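Local coordinates for biofilm growth-associated repressor (Xylella fastidiosa, PDB 3PQJ), which represses the operon that includes its own gene by binding a palindromic AT-rich sequence spanning the -10 region of the blh promoter, at residues 34-39 / 76-81. Residues are numbered along the deposited sequence; the frame is centred on the assembly and turned at random.
Sequences EGEFSV and FYRLTE
F37 and Y77 form an antiparallel hydrogen-bonded pair where the short strand 37-38 joins the beta hairpin of this ArsR-type winged helix-turn-helix domain. F37 N donates to Y77 O (3.1 Å), and Y77 N donates almost straight to F37 O (2.8 Å, 173° at the hydrogen). S38 and F76 follow as a non-hydrogen-bonded pair. Strand 75-79 bonds to strand 66-70 on its other edge, so it is central in the sheet. Strand 37-38 runs straight into helix 39-46, the start of the predicted DNA-binding motif, and S38 OG caps this helix by accepting from E41 N.

Polar and aromatic groups meet on the E36, F76 and R78 side. The E36 chain is extended, CG anti to the backbone N (chi1 -175°). Its carboxylate crosses the F76 side chain at a slant, OE2 3.5 Å from F76 CB and OE1 3.8 Å from F76 CD1, with carboxylate and ring planes 31° apart. S38 CB lies 4.0 Å from F76 CE1. R69 salt-bridges E36 OE1 and makes a cation-pi contact with F76. R78 NH1 stays 4.4 Å from E36 OE2, too far for a salt bridge. A water donates to E36 OE2 and, weakly, to F76 O.

On the face carrying F37 and Y77, V39, at the start of the helix, adds an apolar contact. Its CG2 meets the Y77 ring at its edge, in plane, 3.6 Å from CE2.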
loop_
_atom_site.group_PDB
_atom_site.type_symbol
_atom_site.label_atom_id
_atom_site.label_comp_id
_atom_site.label_asym_id
_atom_site.label_seq_id
_atom_site.Cartn_x
_atom_site.Cartn_y
_atom_site.Cartn_z
ATOM N N GLU A 34 7.559 4.400 15.065
ATOM C CA GLU A 34 8.065 5.265 16.125
ATOM C C GLU A 34 8.718 4.510 17.272
ATOM O O GLU A 34 9.567 5.065 17.963
ATOM C CB GLU A 34 6.926 6.134 16.671
ATOM C CG GLU A 34 6.315 7.073 15.648
ATOM C CD GLU A 34 5.093 7.835 16.117
ATOM O OE1 GLU A 34 4.813 7.864 17.339
ATOM O OE2 GLU A 34 4.411 8.415 15.244
ATOM N N GLY A 35 8.284 3.279 17.488
ATOM C CA GLY A 35 8.771 2.410 18.552
ATOM C C GLY A 35 7.730 1.402 18.990
ATOM O O GLY A 35 6.662 1.279 18.374
ATOM N N GLU A 36 8.040 0.683 20.075
ATOM C CA GLU A 36 7.202 -0.352 20.665
ATOM C C GLU A 36 6.098 0.262 21.522
ATOM O O GLU A 36 6.362 1.156 22.324
ATOM C CB GLU A 36 8.084 -1.311 21.486
ATOM C CG GLU A 36 7.394 -2.529 22.085
ATOM C CD GLU A 36 8.177 -3.188 23.207
ATOM O OE1 GLU A 36 8.539 -2.491 24.184
ATOM O OE2 GLU A 36 8.398 -4.418 23.127
ATOM N N PHE A 37 4.868 -0.215 21.341
ATOM C CA PHE A 37 3.694 0.238 22.084
ATOM C C PHE A 37 2.915 -0.967 22.603
ATOM O O PHE A 37 2.800 -1.981 21.905
ATOM C CB PHE A 37 2.757 1.079 21.184
ATOM C CG PHE A 37 3.280 2.428 20.756
ATOM C CD1 PHE A 37 3.012 3.567 21.509
ATOM C CD2 PHE A 37 4.003 2.573 19.569
ATOM C CE1 PHE A 37 3.496 4.823 21.102
ATOM C CE2 PHE A 37 4.504 3.827 19.168
ATOM C CZ PHE A 37 4.238 4.946 19.928
ATOM N N SER A 38 2.331 -0.830 23.809
ATOM C CA SER A 38 1.456 -1.838 24.413
ATOM C C SER A 38 0.124 -1.775 23.686
ATOM O O SER A 38 -0.144 -0.795 22.977
ATOM C CB SER A 38 1.222 -1.533 25.896
ATOM O OG SER A 38 0.390 -0.403 26.120
ATOM N N VAL A 39 -0.742 -2.773 23.910
ATOM C CA VAL A 39 -2.088 -2.778 23.325
ATOM C C VAL A 39 -2.882 -1.538 23.836
ATOM O O VAL A 39 -3.565 -0.869 23.050
ATOM C CB VAL A 39 -2.818 -4.124 23.587
ATOM C CG1 VAL A 39 -4.163 -4.165 22.888
ATOM C CG2 VAL A 39 -1.962 -5.310 23.143
ATOM N N PHE A 76 3.018 -6.209 24.216
ATOM C CA PHE A 76 3.617 -5.097 23.480
ATOM C C PHE A 76 3.782 -5.483 22.036
ATOM O O PHE A 76 4.203 -6.607 21.745
ATOM C CB PHE A 76 5.010 -4.758 24.032
ATOM C CG PHE A 76 5.013 -4.218 25.436
ATOM C CD1 PHE A 76 5.018 -2.849 25.667
ATOM C CD2 PHE A 76 5.014 -5.082 26.533
ATOM C CE1 PHE A 76 4.996 -2.349 26.969
ATOM C CE2 PHE A 76 4.996 -4.581 27.835
ATOM C CZ PHE A 76 4.993 -3.217 28.045
ATOM N N TYR A 77 3.517 -4.536 21.134
ATOM C CA TYR A 77 3.671 -4.746 19.697
ATOM C C TYR A 77 4.830 -3.929 19.143
ATOM O O TYR A 77 5.048 -2.786 19.557
ATOM C CB TYR A 77 2.372 -4.432 18.958
ATOM C CG TYR A 77 1.367 -5.557 19.025
ATOM C CD1 TYR A 77 1.278 -6.497 18.002
ATOM C CD2 TYR A 77 0.496 -5.683 20.106
ATOM C CE1 TYR A 77 0.340 -7.529 18.046
ATOM C CE2 TYR A 77 -0.435 -6.724 20.171
ATOM C CZ TYR A 77 -0.512 -7.644 19.135
ATOM O OH TYR A 77 -1.427 -8.674 19.179
ATOM N N ARG A 78 5.578 -4.531 18.219
ATOM C CA ARG A 78 6.744 -3.925 17.576
ATOM C C ARG A 78 6.690 -4.210 16.090
ATOM O O ARG A 78 6.298 -5.293 15.693
ATOM C CB ARG A 78 8.027 -4.533 18.170
ATOM C CG ARG A 78 9.287 -3.734 17.948
ATOM C CD ARG A 78 10.466 -4.427 18.593
ATOM N NE ARG A 78 11.682 -3.617 18.518
ATOM C CZ ARG A 78 12.045 -2.713 19.429
ATOM N NH1 ARG A 78 11.290 -2.498 20.501
ATOM N NH2 ARG A 78 13.167 -2.022 19.276
ATOM N N LEU A 79 7.112 -3.257 15.271
ATOM C CA LEU A 79 7.176 -3.436 13.820
ATOM C C LEU A 79 8.537 -4.051 13.467
ATOM O O LEU A 79 9.584 -3.489 13.811
ATOM C CB LEU A 79 6.942 -2.091 13.084
ATOM C CG LEU A 79 6.861 -2.114 11.564
ATOM C CD1 LEU A 79 5.524 -2.654 11.113
ATOM C CD2 LEU A 79 7.053 -0.747 11.011
ATOM N N THR A 80 8.519 -5.207 12.795
ATOM C CA THR A 80 9.760 -5.900 12.451
ATOM C C THR A 80 10.148 -5.844 10.985
ATOM O O THR A 80 11.329 -5.965 10.665
ATOM C CB THR A 80 9.763 -7.318 13.006
ATOM O OG1 THR A 80 8.655 -8.035 12.462
ATOM C CG2 THR A 80 9.740 -7.342 14.528
ATOM N N GLU A 81 9.159 -5.695 10.091
ATOM C CA GLU A 81 9.435 -5.644 8.667
ATOM C C GLU A 81 9.883 -4.235 8.305
ATOM O O GLU A 81 9.073 -3.298 8.321
ATOM C CB GLU A 81 8.213 -6.107 7.843
ATOM C CG GLU A 81 8.418 -6.191 6.338
ATOM C CD GLU A 81 9.677 -6.920 5.897
ATOM O OE1 GLU A 81 9.688 -8.170 5.911
ATOM O OE2 GLU A 81 10.664 -6.234 5.551
HETATM O O HOH W 1 7.430 -5.844 21.071
#